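Long-range contacts in pectinesterase inhibitor (PDB 1XG2), which inhibits the plant cell-wall enzyme pectin methylesterase and may take part in regulating fruit ripening: residues D65-C75 / C115-P126; A108-E116 / L129-E137. All blocks are in the same frame, centred on the assembly; numbering follows the deposited sequence.

Interaction 1 of 2, residues D65-C75 / C115-P126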
ATOM      1  N   ASP B  65      23.223 -17.087   5.419  1.00 25.42           N
ATOM      2  CA  ASP B  65      23.239 -15.790   6.085  1.00 25.30           C
ATOM      3  C   ASP B  65      21.813 -15.355   6.430  1.00 24.76           C
ATOM      4  O   ASP B  65      21.000 -15.187   5.523  1.00 23.78           O
ATOM      5  CB  ASP B  65      23.902 -14.745   5.196  1.00 25.59           C
ATOM      6  CG  ASP B  65      23.814 -13.357   5.786  1.00 27.52           C
ATOM      7  OD1 ASP B  65      24.218 -13.186   6.954  1.00 31.40           O
ATOM      8  OD2 ASP B  65      23.339 -12.390   5.173  1.00 29.03           O
ATOM      9  N   PRO B  66      21.489 -15.195   7.718  1.00 24.21           N
ATOM     10  CA  PRO B  66      20.114 -14.848   8.121  1.00 24.17           C
ATOM     11  C   PRO B  66      19.505 -13.599   7.454  1.00 23.60           C
ATOM     12  O   PRO B  66      18.310 -13.613   7.146  1.00 23.23           O
ATOM     13  CB  PRO B  66      20.236 -14.641   9.635  1.00 24.30           C
ATOM     14  CG  PRO B  66      21.366 -15.528  10.027  1.00 24.56           C
ATOM     15  CD  PRO B  66      22.362 -15.351   8.899  1.00 24.65           C
ATOM     16  N   LYS B  67      20.298 -12.557   7.233  1.00 22.95           N
ATOM     17  CA  LYS B  67      19.773 -11.329   6.634  1.00 22.63           C
ATOM     18  C   LYS B  67      19.381 -11.574   5.183  1.00 21.58           C
ATOM     19  O   LYS B  67      18.311 -11.159   4.736  1.00 20.82           O
ATOM     20  CB  LYS B  67      20.790 -10.193   6.720  1.00 22.78           C
ATOM     21  CG  LYS B  67      20.205  -8.806   6.416  1.00 24.29           C
ATOM     22  CD  LYS B  67      21.237  -7.708   6.673  1.00 25.99           C
ATOM     23  CE  LYS B  67      20.833  -6.378   6.065  1.00 27.93           C
ATOM     24  NZ  LYS B  67      21.489  -5.207   6.739  1.00 28.28           N
ATOM     25  N   LEU B  68      20.256 -12.262   4.457  1.00 20.06           N
ATOM     26  CA  LEU B  68      20.004 -12.600   3.068  1.00 19.36           C
ATOM     27  C   LEU B  68      18.770 -13.486   2.948  1.00 18.89           C
ATOM     28  O   LEU B  68      17.933 -13.263   2.078  1.00 18.30           O
ATOM     29  CB  LEU B  68      21.227 -13.298   2.455  1.00 19.20           C
ATOM     30  CG  LEU B  68      21.097 -13.744   0.996  1.00 19.47           C
ATOM     31  CD1 LEU B  68      20.848 -12.560   0.038  1.00 19.73           C
ATOM     32  CD2 LEU B  68      22.347 -14.517   0.588  1.00 18.77           C
ATOM     33  N   LYS B  69      18.665 -14.484   3.826  1.00 18.38           N
ATOM     34  CA  LYS B  69      17.527 -15.392   3.825  1.00 18.75           C
ATOM     35  C   LYS B  69      16.220 -14.641   4.083  1.00 17.75           C
ATOM     36  O   LYS B  69      15.187 -14.981   3.515  1.00 17.42           O
ATOM     37  CB  LYS B  69      17.705 -16.482   4.873  1.00 19.04           C
ATOM     38  CG  LYS B  69      18.835 -17.449   4.546  1.00 21.73           C
ATOM     39  CD  LYS B  69      18.814 -18.668   5.454  1.00 25.39           C
ATOM     40  CE  LYS B  69      17.782 -19.688   4.987  1.00 27.99           C
ATOM     41  NZ  LYS B  69      17.167 -20.406   6.146  1.00 31.74           N
ATOM     42  N   GLY B  70      16.276 -13.635   4.946  1.00 16.96           N
ATOM     43  CA  GLY B  70      15.110 -12.804   5.227  1.00 15.99           C
ATOM     44  C   GLY B  70      14.691 -11.984   4.009  1.00 15.29           C
ATOM     45  O   GLY B  70      13.508 -11.747   3.805  1.00 14.99           O
ATOM     46  N   ARG B  71      15.662 -11.538   3.218  1.00 14.39           N
ATOM     47  CA  ARG B  71      15.382 -10.841   1.965  1.00 14.29           C
ATOM     48  C   ARG B  71      14.722 -11.775   0.953  1.00 14.83           C
ATOM     49  O   ARG B  71      13.692 -11.429   0.336  1.00 14.25           O
ATOM     50  CB  ARG B  71      16.644 -10.190   1.406  1.00 14.43           C
ATOM     51  CG  ARG B  71      17.123  -9.056   2.272  1.00 14.01           C
ATOM     52  CD  ARG B  71      18.452  -8.463   1.864  1.00 14.57           C
ATOM     53  NE  ARG B  71      18.694  -7.246   2.617  1.00 15.30           N
ATOM     54  CZ  ARG B  71      19.454  -6.241   2.218  1.00 17.07           C
ATOM     55  NH1 ARG B  71      19.560  -5.169   2.987  1.00 18.45           N
ATOM     56  NH2 ARG B  71      20.131  -6.301   1.083  1.00 16.84           N
ATOM     57  N   TYR B  72      15.260 -12.985   0.814  1.00 14.48           N
ATOM     58  CA  TYR B  72      14.650 -13.964  -0.073  1.00 14.59           C
ATOM     59  C   TYR B  72      13.248 -14.352   0.388  1.00 14.85           C
ATOM     60  O   TYR B  72      12.373 -14.593  -0.435  1.00 14.51           O
ATOM     61  CB  TYR B  72      15.489 -15.230  -0.162  1.00 14.60           C
ATOM     62  CG  TYR B  72      16.820 -15.096  -0.873  1.00 15.10           C
ATOM     63  CD1 TYR B  72      17.909 -15.884  -0.486  1.00 16.72           C
ATOM     64  CD2 TYR B  72      16.991 -14.220  -1.952  1.00 16.43           C
ATOM     65  CE1 TYR B  72      19.132 -15.791  -1.135  1.00 15.90           C
ATOM     66  CE2 TYR B  72      18.207 -14.111  -2.599  1.00 16.09           C
ATOM     67  CZ  TYR B  72      19.279 -14.907  -2.196  1.00 18.49           C
ATOM     68  OH  TYR B  72      20.492 -14.802  -2.851  1.00 17.68           O
ATOM     69  N   GLU B  73      13.034 -14.432   1.697  1.00 15.53           N
ATOM     70  CA  GLU B  73      11.727 -14.846   2.191  1.00 16.31           C
ATOM     71  C   GLU B  73      10.701 -13.762   1.884  1.00 14.85           C
ATOM     72  O   GLU B  73       9.570 -14.062   1.533  1.00 14.11           O
ATOM     73  CB  GLU B  73      11.744 -15.180   3.679  1.00 17.18           C
ATOM     74  CG  GLU B  73      10.408 -15.736   4.186  1.00 22.44           C
ATOM     75  CD  GLU B  73       9.956 -17.026   3.473  1.00 30.15           C
ATOM     76  OE1 GLU B  73      10.821 -17.875   3.138  1.00 35.27           O
ATOM     77  OE2 GLU B  73       8.727 -17.206   3.242  1.00 34.97           O
ATOM     78  N   THR B  74      11.118 -12.509   1.983  1.00 14.98           N
ATOM     79  CA  THR B  74      10.257 -11.378   1.637  1.00 14.55           C
ATOM     80  C   THR B  74       9.911 -11.447   0.143  1.00 14.84           C
ATOM     81  O   THR B  74       8.751 -11.301  -0.257  1.00 14.33           O
ATOM     82  CB  THR B  74      10.988 -10.073   1.993  1.00 15.11           C
ATOM     83  OG1 THR B  74      11.015  -9.910   3.416  1.00 14.83           O
ATOM     84  CG2 THR B  74      10.258  -8.840   1.482  1.00 15.03           C
ATOM     85  N   CYS B  75      10.925 -11.693  -0.689  1.00 14.55           N
ATOM     86  CA  CYS B  75      10.714 -11.832  -2.133  1.00 14.53           C
ATOM     87  C   CYS B  75       9.725 -12.934  -2.422  1.00 14.19           C
ATOM     88  O   CYS B  75       8.794 -12.766  -3.208  1.00 13.74           O
ATOM     89  CB  CYS B  75      12.043 -12.108  -2.841  1.00 14.47           C
ATOM     90  SG  CYS B  75      13.113 -10.665  -2.812  1.00 15.31           S
ATOM     91  N   CYS B 115      10.472  -6.836  -3.750  1.00 13.62           N
ATOM     92  CA  CYS B 115      11.678  -7.664  -3.711  1.00 14.14           C
ATOM     93  C   CYS B 115      12.894  -6.771  -3.935  1.00 14.94           C
ATOM     94  O   CYS B 115      13.832  -6.784  -3.133  1.00 15.05           O
ATOM     95  CB  CYS B 115      11.602  -8.771  -4.752  1.00 13.94           C
ATOM     96  SG  CYS B 115      13.029  -9.876  -4.717  1.00 16.13           S
ATOM     97  N   GLU B 116      12.841  -5.948  -4.990  1.00 16.31           N
ATOM     98  CA  GLU B 116      13.914  -5.011  -5.334  1.00 17.57           C
ATOM     99  C   GLU B 116      14.249  -4.063  -4.189  1.00 18.42           C
ATOM    100  O   GLU B 116      15.425  -3.877  -3.851  1.00 18.98           O
ATOM    101  CB  GLU B 116      13.521  -4.152  -6.552  1.00 17.88           C
ATOM    102  CG  GLU B 116      13.565  -4.868  -7.883  1.00 18.93           C
ATOM    103  CD  GLU B 116      14.977  -5.230  -8.303  1.00 20.04           C
ATOM    104  OE1 GLU B 116      15.261  -6.426  -8.446  1.00 20.52           O
ATOM    105  OE2 GLU B 116      15.793  -4.318  -8.477  1.00 23.00           O
ATOM    106  N   ASP B 117      13.218  -3.457  -3.607  1.00 18.85           N
ATOM    107  CA  ASP B 117      13.391  -2.535  -2.485  1.00 20.00           C
ATOM    108  C   ASP B 117      14.002  -3.208  -1.246  1.00 20.08           C
ATOM    109  O   ASP B 117      14.635  -2.532  -0.445  1.00 20.40           O
ATOM    110  CB  ASP B 117      12.068  -1.946  -2.037  1.00 20.29           C
ATOM    111  CG  ASP B 117      11.422  -1.033  -3.070  1.00 21.88           C
ATOM    112  OD1 ASP B 117      12.091  -0.490  -3.966  1.00 24.33           O
ATOM    113  OD2 ASP B 117      10.207  -0.812  -3.024  1.00 26.86           O
ATOM    114  N   SER B 118      13.796  -4.513  -1.084  1.00 20.13           N
ATOM    115  CA  SER B 118      14.304  -5.241   0.084  1.00 20.43           C
ATOM    116  C   SER B 118      15.811  -5.496   0.019  1.00 21.08           C
ATOM    117  O   SER B 118      16.424  -5.878   1.022  1.00 20.40           O
ATOM    118  CB  SER B 118      13.585  -6.585   0.227  1.00 20.62           C
ATOM    119  OG  SER B 118      12.188  -6.401   0.414  1.00 20.26           O
ATOM    120  N   PHE B 119      16.401  -5.300  -1.156  1.00 22.02           N
ATOM    121  CA  PHE B 119      17.839  -5.502  -1.342  1.00 23.14           C
ATOM    122  C   PHE B 119      18.587  -4.174  -1.391  1.00 24.84           C
ATOM    123  O   PHE B 119      19.384  -3.923  -2.289  1.00 25.55           O
ATOM    124  CB  PHE B 119      18.095  -6.316  -2.604  1.00 23.00           C
ATOM    125  CG  PHE B 119      17.977  -7.794  -2.397  1.00 21.33           C
ATOM    126  CD1 PHE B 119      19.050  -8.512  -1.905  1.00 17.92           C
ATOM    127  CD2 PHE B 119      16.794  -8.464  -2.688  1.00 20.54           C
ATOM    128  CE1 PHE B 119      18.965  -9.889  -1.711  1.00 18.41           C
ATOM    129  CE2 PHE B 119      16.699  -9.832  -2.492  1.00 20.39           C
ATOM    130  CZ  PHE B 119      17.792 -10.549  -2.000  1.00 19.01           C
ATOM    131  N   GLU B 120      18.350  -3.331  -0.399  1.00 26.60           N
ATOM    132  CA  GLU B 120      19.018  -2.042  -0.351  1.00 28.09           C
ATOM    133  C   GLU B 120      20.214  -2.156   0.573  1.00 27.65           C
ATOM    134  O   GLU B 120      20.086  -2.472   1.759  1.00 27.91           O
ATOM    135  CB  GLU B 120      18.051  -0.927   0.045  1.00 29.00           C
ATOM    136  CG  GLU B 120      17.255  -0.447  -1.170  1.00 33.07           C
ATOM    137  CD  GLU B 120      16.501   0.845  -0.936  1.00 38.23           C
ATOM    138  OE1 GLU B 120      17.149   1.884  -0.631  1.00 41.81           O
ATOM    139  OE2 GLU B 120      15.255   0.823  -1.077  1.00 41.31           O
ATOM    140  N   GLY B 121      21.387  -1.931  -0.015  1.00 27.56           N
ATOM    141  CA  GLY B 121      22.653  -2.169   0.643  1.00 27.16           C
ATOM    142  C   GLY B 121      22.953  -3.653   0.611  1.00 26.72           C
ATOM    143  O   GLY B 121      22.170  -4.428   0.077  1.00 26.71           O
ATOM    144  N   PRO B 122      24.094  -4.052   1.156  1.00 26.03           N
ATOM    145  CA  PRO B 122      24.433  -5.474   1.279  1.00 25.45           C
ATOM    146  C   PRO B 122      23.514  -6.210   2.267  1.00 24.60           C
ATOM    147  O   PRO B 122      23.008  -5.577   3.188  1.00 24.36           O
ATOM    148  CB  PRO B 122      25.874  -5.443   1.809  1.00 25.59           C
ATOM    149  CG  PRO B 122      25.978  -4.129   2.515  1.00 26.57           C
ATOM    150  CD  PRO B 122      25.157  -3.175   1.684  1.00 26.45           C
ATOM    151  N   PRO B 123      23.305  -7.513   2.107  1.00 23.48           N
ATOM    152  CA  PRO B 123      23.863  -8.314   1.005  1.00 23.22           C
ATOM    153  C   PRO B 123      23.130  -8.054  -0.310  1.00 22.82           C
ATOM    154  O   PRO B 123      21.895  -8.039  -0.316  1.00 22.21           O
ATOM    155  CB  PRO B 123      23.651  -9.761   1.478  1.00 23.27           C
ATOM    156  CG  PRO B 123      22.498  -9.700   2.428  1.00 23.64           C
ATOM    157  CD  PRO B 123      22.502  -8.317   3.042  1.00 23.48           C
ATOM    158  N   ASN B 124      23.886  -7.858  -1.392  1.00 22.35           N
ATOM    159  CA  ASN B 124      23.337  -7.422  -2.668  1.00 22.08           C
ATOM    160  C   ASN B 124      22.537  -8.494  -3.369  1.00 20.90           C
ATOM    161  O   ASN B 124      22.758  -9.685  -3.189  1.00 20.21           O
ATOM    162  CB  ASN B 124      24.440  -6.986  -3.634  1.00 22.90           C
ATOM    163  CG  ASN B 124      25.217  -5.791  -3.149  1.00 24.81           C
ATOM    164  OD1 ASN B 124      26.413  -5.698  -3.416  1.00 31.01           O
ATOM    165  ND2 ASN B 124      24.560  -4.865  -2.454  1.00 25.52           N
ATOM    166  N   ILE B 125      21.614  -8.047  -4.206  1.00 20.05           N
ATOM    167  CA  ILE B 125      20.734  -8.958  -4.906  1.00 19.55           C
ATOM    168  C   ILE B 125      21.517  -9.713  -5.966  1.00 19.15           C
ATOM    169  O   ILE B 125      22.373  -9.128  -6.625  1.00 18.59           O
ATOM    170  CB  ILE B 125      19.569  -8.177  -5.534  1.00 19.39           C
ATOM    171  CG1 ILE B 125      18.447  -9.130  -5.937  1.00 19.06           C
ATOM    172  CG2 ILE B 125      20.040  -7.311  -6.710  1.00 20.11           C
ATOM    173  CD1 ILE B 125      17.186  -8.411  -6.298  1.00 18.45           C
ATOM    174  N   PRO B 126      21.238 -11.000  -6.131  1.00 18.97           N
ATOM    175  CA  PRO B 126      21.776 -11.745  -7.271  1.00 19.14           C
ATOM    176  C   PRO B 126      21.238 -11.176  -8.579  1.00 19.36           C
ATOM    177  O   PRO B 126      20.053 -10.849  -8.668  1.00 18.39           O
ATOM    178  CB  PRO B 126      21.269 -13.165  -7.043  1.00 19.13           C
ATOM    179  CG  PRO B 126      20.869 -13.215  -5.633  1.00 19.93           C
ATOM    180  CD  PRO B 126      20.418 -11.853  -5.261  1.00 19.32           C
TER
HETATM  181  O   HOH W   1      24.231  -5.858   5.911  1.00 30.09           O
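Arg71 reaches from helix 66-95 into the loop that follows helix 98-118, where its guanidinium donates to three backbone carbonyls. Arg71 NH1 donates to Glu120 O at 3.0 Å, with the acceptor tilted 25° out of the guanidinium plane. Arg71 NH2 meets Gly121 O at 2.9 Å in a nearly straight bond (163°) lying in that plane, and adds a weak bond to Pro123 O. Ser118 O sits over one face of the group and Pro123 CD over the other. The Arg71 side chain, extended from CG to NE, carries the guanidinium across to the loop. A water also links Lys67 NZ to Pro122 O.

The apolar contacts centre on Phe119. Arg71 CB lies over one face of its ring in a CH-pi contact, 3.9 Å from the centroid, while Ile125 of the same loop covers the other. Leu68 CD1 comes to the ring edge, 3.7 Å from Phe119 CE1, and Tyr72 packs obliquely against Phe119 CZ. Pro123, which follows a cis peptide bond from Pro122, lays its CG 3.8 Å from Leu68 CB.

The disulfide Cys75-Cys115, with chi3 at 87°, ties the first turns of helix 66-95 to the end of helix 98-118, at one end of the four-helix bundle; Cys75 SG also touches the Phe119 edge, 3.7 Å from CE2. Thr74, the residue before Cys75, hydrogen-bonds through OG1 to Thr78 OG1 of the pectinesterase chain.

A positive charge thus faces several carbonyl dipoles and no carboxylate across this contact, which probably fixes the course of the loop, while the disulfide staples the two helices.

Interaction 2 of 2, residues A108-E116 / L129-E137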
ATOM      1  N   ALA B 108       0.626  -6.904  -8.444  1.00 10.56           N
ATOM      2  CA  ALA B 108       1.558  -7.920  -8.932  1.00 10.86           C
ATOM      3  C   ALA B 108       2.894  -7.288  -9.305  1.00 10.72           C
ATOM      4  O   ALA B 108       3.938  -7.747  -8.869  1.00 11.39           O
ATOM      5  CB  ALA B 108       0.976  -8.637 -10.136  1.00 11.63           C
ATOM      6  N   PHE B 109       2.839  -6.236 -10.109  1.00 11.04           N
ATOM      7  CA  PHE B 109       4.006  -5.417 -10.444  1.00 10.94           C
ATOM      8  C   PHE B 109       4.822  -5.091  -9.209  1.00 10.69           C
ATOM      9  O   PHE B 109       6.037  -5.206  -9.206  1.00 10.43           O
ATOM     10  CB  PHE B 109       3.518  -4.125 -11.128  1.00 10.92           C
ATOM     11  CG  PHE B 109       4.610  -3.184 -11.542  1.00 10.33           C
ATOM     12  CD1 PHE B 109       4.907  -3.005 -12.878  1.00 12.94           C
ATOM     13  CD2 PHE B 109       5.320  -2.453 -10.601  1.00 11.74           C
ATOM     14  CE1 PHE B 109       5.917  -2.133 -13.270  1.00 13.79           C
ATOM     15  CE2 PHE B 109       6.322  -1.575 -10.984  1.00 12.90           C
ATOM     16  CZ  PHE B 109       6.619  -1.416 -12.320  1.00 13.09           C
ATOM     17  N   ASP B 110       4.140  -4.663  -8.156  1.00 11.12           N
ATOM     18  CA  ASP B 110       4.786  -4.230  -6.921  1.00 11.22           C
ATOM     19  C   ASP B 110       5.362  -5.366  -6.073  1.00 10.94           C
ATOM     20  O   ASP B 110       6.134  -5.115  -5.153  1.00 11.62           O
ATOM     21  CB  ASP B 110       3.789  -3.451  -6.066  1.00 11.12           C
ATOM     22  CG  ASP B 110       3.549  -2.043  -6.577  1.00 12.23           C
ATOM     23  OD1 ASP B 110       4.308  -1.548  -7.452  1.00 14.12           O
ATOM     24  OD2 ASP B 110       2.632  -1.339  -6.120  1.00 13.58           O
ATOM     25  N   GLY B 111       4.954  -6.599  -6.319  1.00 11.09           N
ATOM     26  CA  GLY B 111       5.620  -7.735  -5.701  1.00 11.17           C
ATOM     27  C   GLY B 111       7.092  -7.785  -6.096  1.00 11.43           C
ATOM     28  O   GLY B 111       7.976  -7.973  -5.253  1.00 11.80           O
ATOM     29  N   ALA B 112       7.358  -7.603  -7.386  1.00 11.97           N
ATOM     30  CA  ALA B 112       8.732  -7.596  -7.894  1.00 11.65           C
ATOM     31  C   ALA B 112       9.487  -6.373  -7.367  1.00 11.96           C
ATOM     32  O   ALA B 112      10.656  -6.459  -6.995  1.00 12.54           O
ATOM     33  CB  ALA B 112       8.724  -7.599  -9.410  1.00 12.26           C
ATOM     34  N   GLY B 113       8.806  -5.236  -7.317  1.00 11.78           N
ATOM     35  CA  GLY B 113       9.403  -4.003  -6.840  1.00 12.10           C
ATOM     36  C   GLY B 113       9.723  -4.033  -5.363  1.00 12.20           C
ATOM     37  O   GLY B 113      10.700  -3.426  -4.912  1.00 12.47           O
ATOM     38  N   THR B 114       8.903  -4.742  -4.601  1.00 12.10           N
ATOM     39  CA  THR B 114       9.128  -4.886  -3.171  1.00 12.56           C
ATOM     40  C   THR B 114      10.326  -5.805  -2.920  1.00 13.02           C
ATOM     41  O   THR B 114      11.101  -5.581  -2.004  1.00 12.59           O
ATOM     42  CB  THR B 114       7.877  -5.444  -2.503  1.00 12.58           C
ATOM     43  OG1 THR B 114       6.783  -4.522  -2.688  1.00 11.16           O
ATOM     44  CG2 THR B 114       8.063  -5.536  -1.002  1.00 13.32           C
ATOM     45  N   CYS B 115      10.472  -6.836  -3.750  1.00 13.62           N
ATOM     46  CA  CYS B 115      11.678  -7.664  -3.711  1.00 14.14           C
ATOM     47  C   CYS B 115      12.894  -6.771  -3.935  1.00 14.94           C
ATOM     48  O   CYS B 115      13.832  -6.784  -3.133  1.00 15.05           O
ATOM     49  CB  CYS B 115      11.602  -8.771  -4.752  1.00 13.94           C
ATOM     50  SG  CYS B 115      13.029  -9.876  -4.717  1.00 16.13           S
ATOM     51  N   GLU B 116      12.841  -5.948  -4.990  1.00 16.31           N
ATOM     52  CA  GLU B 116      13.914  -5.011  -5.334  1.00 17.57           C
ATOM     53  C   GLU B 116      14.249  -4.063  -4.189  1.00 18.42           C
ATOM     54  O   GLU B 116      15.425  -3.877  -3.851  1.00 18.98           O
ATOM     55  CB  GLU B 116      13.521  -4.152  -6.552  1.00 17.88           C
ATOM     56  CG  GLU B 116      13.565  -4.868  -7.883  1.00 18.93           C
ATOM     57  CD  GLU B 116      14.977  -5.230  -8.303  1.00 20.04           C
ATOM     58  OE1 GLU B 116      15.261  -6.426  -8.446  1.00 20.52           O
ATOM     59  OE2 GLU B 116      15.793  -4.318  -8.477  1.00 23.00           O
ATOM     60  N   LEU B 129      18.011 -12.609  -9.984  1.00 16.40           N
ATOM     61  CA  LEU B 129      16.770 -12.159  -9.362  1.00 15.37           C
ATOM     62  C   LEU B 129      16.457 -10.722  -9.775  1.00 15.18           C
ATOM     63  O   LEU B 129      15.300 -10.386 -10.014  1.00 15.17           O
ATOM     64  CB  LEU B 129      16.877 -12.291  -7.847  1.00 15.14           C
ATOM     65  CG  LEU B 129      15.647 -11.915  -7.024  1.00 15.77           C
ATOM     66  CD1 LEU B 129      14.436 -12.686  -7.486  1.00 16.03           C
ATOM     67  CD2 LEU B 129      15.942 -12.180  -5.550  1.00 16.37           C
ATOM     68  N   HIS B 130      17.471  -9.864  -9.834  1.00 14.97           N
ATOM     69  CA  HIS B 130      17.266  -8.502 -10.315  1.00 15.40           C
ATOM     70  C   HIS B 130      16.608  -8.542 -11.705  1.00 15.60           C
ATOM     71  O   HIS B 130      15.622  -7.858 -11.944  1.00 14.25           O
ATOM     72  CB  HIS B 130      18.578  -7.704 -10.309  1.00 16.04           C
ATOM     73  CG  HIS B 130      18.466  -6.353 -10.940  1.00 18.07           C
ATOM     74  ND1 HIS B 130      17.501  -5.441 -10.575  1.00 21.15           N
ATOM     75  CD2 HIS B 130      19.191  -5.762 -11.921  1.00 21.54           C
ATOM     76  CE1 HIS B 130      17.639  -4.344 -11.299  1.00 22.09           C
ATOM     77  NE2 HIS B 130      18.657  -4.513 -12.123  1.00 20.44           N
ATOM     78  N   GLN B 131      17.102  -9.401 -12.595  1.00 15.87           N
ATOM     79  CA  GLN B 131      16.547  -9.474 -13.947  1.00 16.49           C
ATOM     80  C   GLN B 131      15.124 -10.013 -13.950  1.00 15.34           C
ATOM     81  O   GLN B 131      14.275  -9.529 -14.712  1.00 15.06           O
ATOM     82  CB  GLN B 131      17.444 -10.298 -14.878  1.00 17.05           C
ATOM     83  CG  GLN B 131      18.764  -9.597 -15.233  0.50 18.89           C
ATOM     84  CD  GLN B 131      18.565  -8.306 -16.013  0.50 20.88           C
ATOM     85  OE1 GLN B 131      17.967  -8.311 -17.091  0.50 23.53           O
ATOM     86  NE2 GLN B 131      19.050  -7.200 -15.464  0.50 21.81           N
ATOM     87  N   ALA B 132      14.860 -10.993 -13.092  1.00 14.31           N
ATOM     88  CA  ALA B 132      13.540 -11.611 -12.996  1.00 13.67           C
ATOM     89  C   ALA B 132      12.495 -10.617 -12.465  1.00 13.29           C
ATOM     90  O   ALA B 132      11.368 -10.625 -12.937  1.00 12.71           O
ATOM     91  CB  ALA B 132      13.604 -12.883 -12.119  1.00 13.73           C
ATOM     92  N   ASP B 133      12.876  -9.765 -11.501  1.00 13.54           N
ATOM     93  CA  ASP B 133      12.013  -8.688 -10.999  1.00 13.51           C
ATOM     94  C   ASP B 133      11.661  -7.702 -12.116  1.00 14.21           C
ATOM     95  O   ASP B 133      10.498  -7.340 -12.301  1.00 13.86           O
ATOM     96  CB  ASP B 133      12.696  -7.889  -9.871  1.00 13.70           C
ATOM     97  CG  ASP B 133      12.873  -8.689  -8.568  1.00 13.84           C
ATOM     98  OD1 ASP B 133      12.163  -9.695  -8.351  1.00 14.23           O
ATOM     99  OD2 ASP B 133      13.704  -8.351  -7.693  1.00 14.12           O
ATOM    100  N   LEU B 134      12.675  -7.263 -12.861  1.00 14.53           N
ATOM    101  CA  LEU B 134      12.456  -6.280 -13.924  1.00 14.94           C
ATOM    102  C   LEU B 134      11.581  -6.868 -15.007  1.00 14.13           C
ATOM    103  O   LEU B 134      10.778  -6.149 -15.631  1.00 13.32           O
ATOM    104  CB  LEU B 134      13.767  -5.788 -14.544  1.00 15.36           C
ATOM    105  CG  LEU B 134      14.686  -4.936 -13.677  1.00 18.79           C
ATOM    106  CD1 LEU B 134      15.865  -4.457 -14.522  1.00 20.49           C
ATOM    107  CD2 LEU B 134      13.947  -3.762 -13.057  1.00 22.38           C
ATOM    108  N   LYS B 135      11.716  -8.172 -15.223  1.00 13.51           N
ATOM    109  CA  LYS B 135      10.897  -8.852 -16.211  1.00 13.93           C
ATOM    110  C   LYS B 135       9.424  -8.909 -15.780  1.00 13.04           C
ATOM    111  O   LYS B 135       8.539  -8.661 -16.579  1.00 11.75           O
ATOM    112  CB  LYS B 135      11.421 -10.258 -16.478  1.00 14.67           C
ATOM    113  CG  LYS B 135      10.772 -10.916 -17.669  1.00 17.84           C
ATOM    114  CD  LYS B 135      11.145 -12.374 -17.765  1.00 22.90           C
ATOM    115  CE  LYS B 135      11.505 -12.809 -19.192  1.00 25.74           C
ATOM    116  NZ  LYS B 135      11.030 -14.224 -19.419  1.00 27.29           N
ATOM    117  N   LEU B 136       9.162  -9.235 -14.523  1.00 12.29           N
ATOM    118  CA  LEU B 136       7.782  -9.274 -14.069  1.00 11.81           C
ATOM    119  C   LEU B 136       7.182  -7.886 -14.181  1.00 11.69           C
ATOM    120  O   LEU B 136       6.028  -7.743 -14.547  1.00 11.30           O
ATOM    121  CB  LEU B 136       7.679  -9.746 -12.628  1.00 11.80           C
ATOM    122  CG  LEU B 136       6.237  -9.857 -12.127  1.00 10.60           C
ATOM    123  CD1 LEU B 136       5.434 -10.763 -13.033  1.00  9.15           C
ATOM    124  CD2 LEU B 136       6.217 -10.360 -10.676  1.00 11.16           C
ATOM    125  N   GLU B 137       7.971  -6.874 -13.842  1.00 12.00           N
ATOM    126  CA  GLU B 137       7.514  -5.491 -13.909  1.00 12.74           C
ATOM    127  C   GLU B 137       7.143  -5.133 -15.347  1.00 12.69           C
ATOM    128  O   GLU B 137       6.064  -4.592 -15.603  1.00 13.25           O
ATOM    129  CB  GLU B 137       8.582  -4.538 -13.371  1.00 12.92           C
ATOM    130  CG  GLU B 137       8.718  -4.532 -11.856  1.00 13.89           C
ATOM    131  CD  GLU B 137       9.827  -3.617 -11.369  1.00 17.59           C
ATOM    132  OE1 GLU B 137      10.605  -3.112 -12.204  1.00 17.86           O
ATOM    133  OE2 GLU B 137       9.924  -3.405 -10.148  1.00 19.22           O
TER
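Two neighbouring helices of the four-helix bundle, 98-118 and 127-149, pack here nearly antiparallel, their local axes 8.2 Å apart and at 156°. The small Ala112 probably allows the close approach: its CB rests 3.4 Å from Asp133 O and also touches Leu136 CD2.

At one end, Phe109 and Glu137 stack. The carboxylate plane is only 5° from that of the ring, and Glu137 CG stands over the ring centre, 3.8 Å from the centroid. With CG anti to its backbone nitrogen (chi1 -180°), Phe109 swings its ring over to this side chain.

At the other end the contact is polar. Glu116, bent at chi2, brings its carboxylate to the edge of the His130 ring, where ND1 donates to OE2 at 2.9 Å, on the syn side but tilted out of the carboxylate plane, and more weakly to OE1. Glu116 OE1 also lies 2.6 Å from Asp133 OD2, the two carboxylates steeply turned against each other; Asp133 OD1 is bound by Tyr79 of helix 66-95. Next to Asp133, Leu129 CD2 packs on Cys115 SG at 3.8 Å. Replacing Glu116 by an alanine would probably leave His130 ND1 without its carboxylate acceptor and Asp133 OD2 without its close neighbour.

Two acid oxygens this near each other suggest that one of the acids probably carries a proton, with its apparent pKa likely to be raised.

From the N terminus, the chain passes helix 34-60 and enters helix 66-95, whose first turns form one side of interaction 1. It turns back through helix 98-118, and interaction 1 closes this helical hairpin where the second helix gives way to a loop. That loop then leads into helix 127-149, which folds back on helix 98-118 to close the shorter excursion of interaction 2. The segments alternate along the chain, so the two contacts cross, sharing Cys115 and Glu116. Their centres are 13 Å apart, joined by Ile125 packing on Asp133 and Phe119 on Leu129. Together they tie three bundle helices and the connecting loop into one unit.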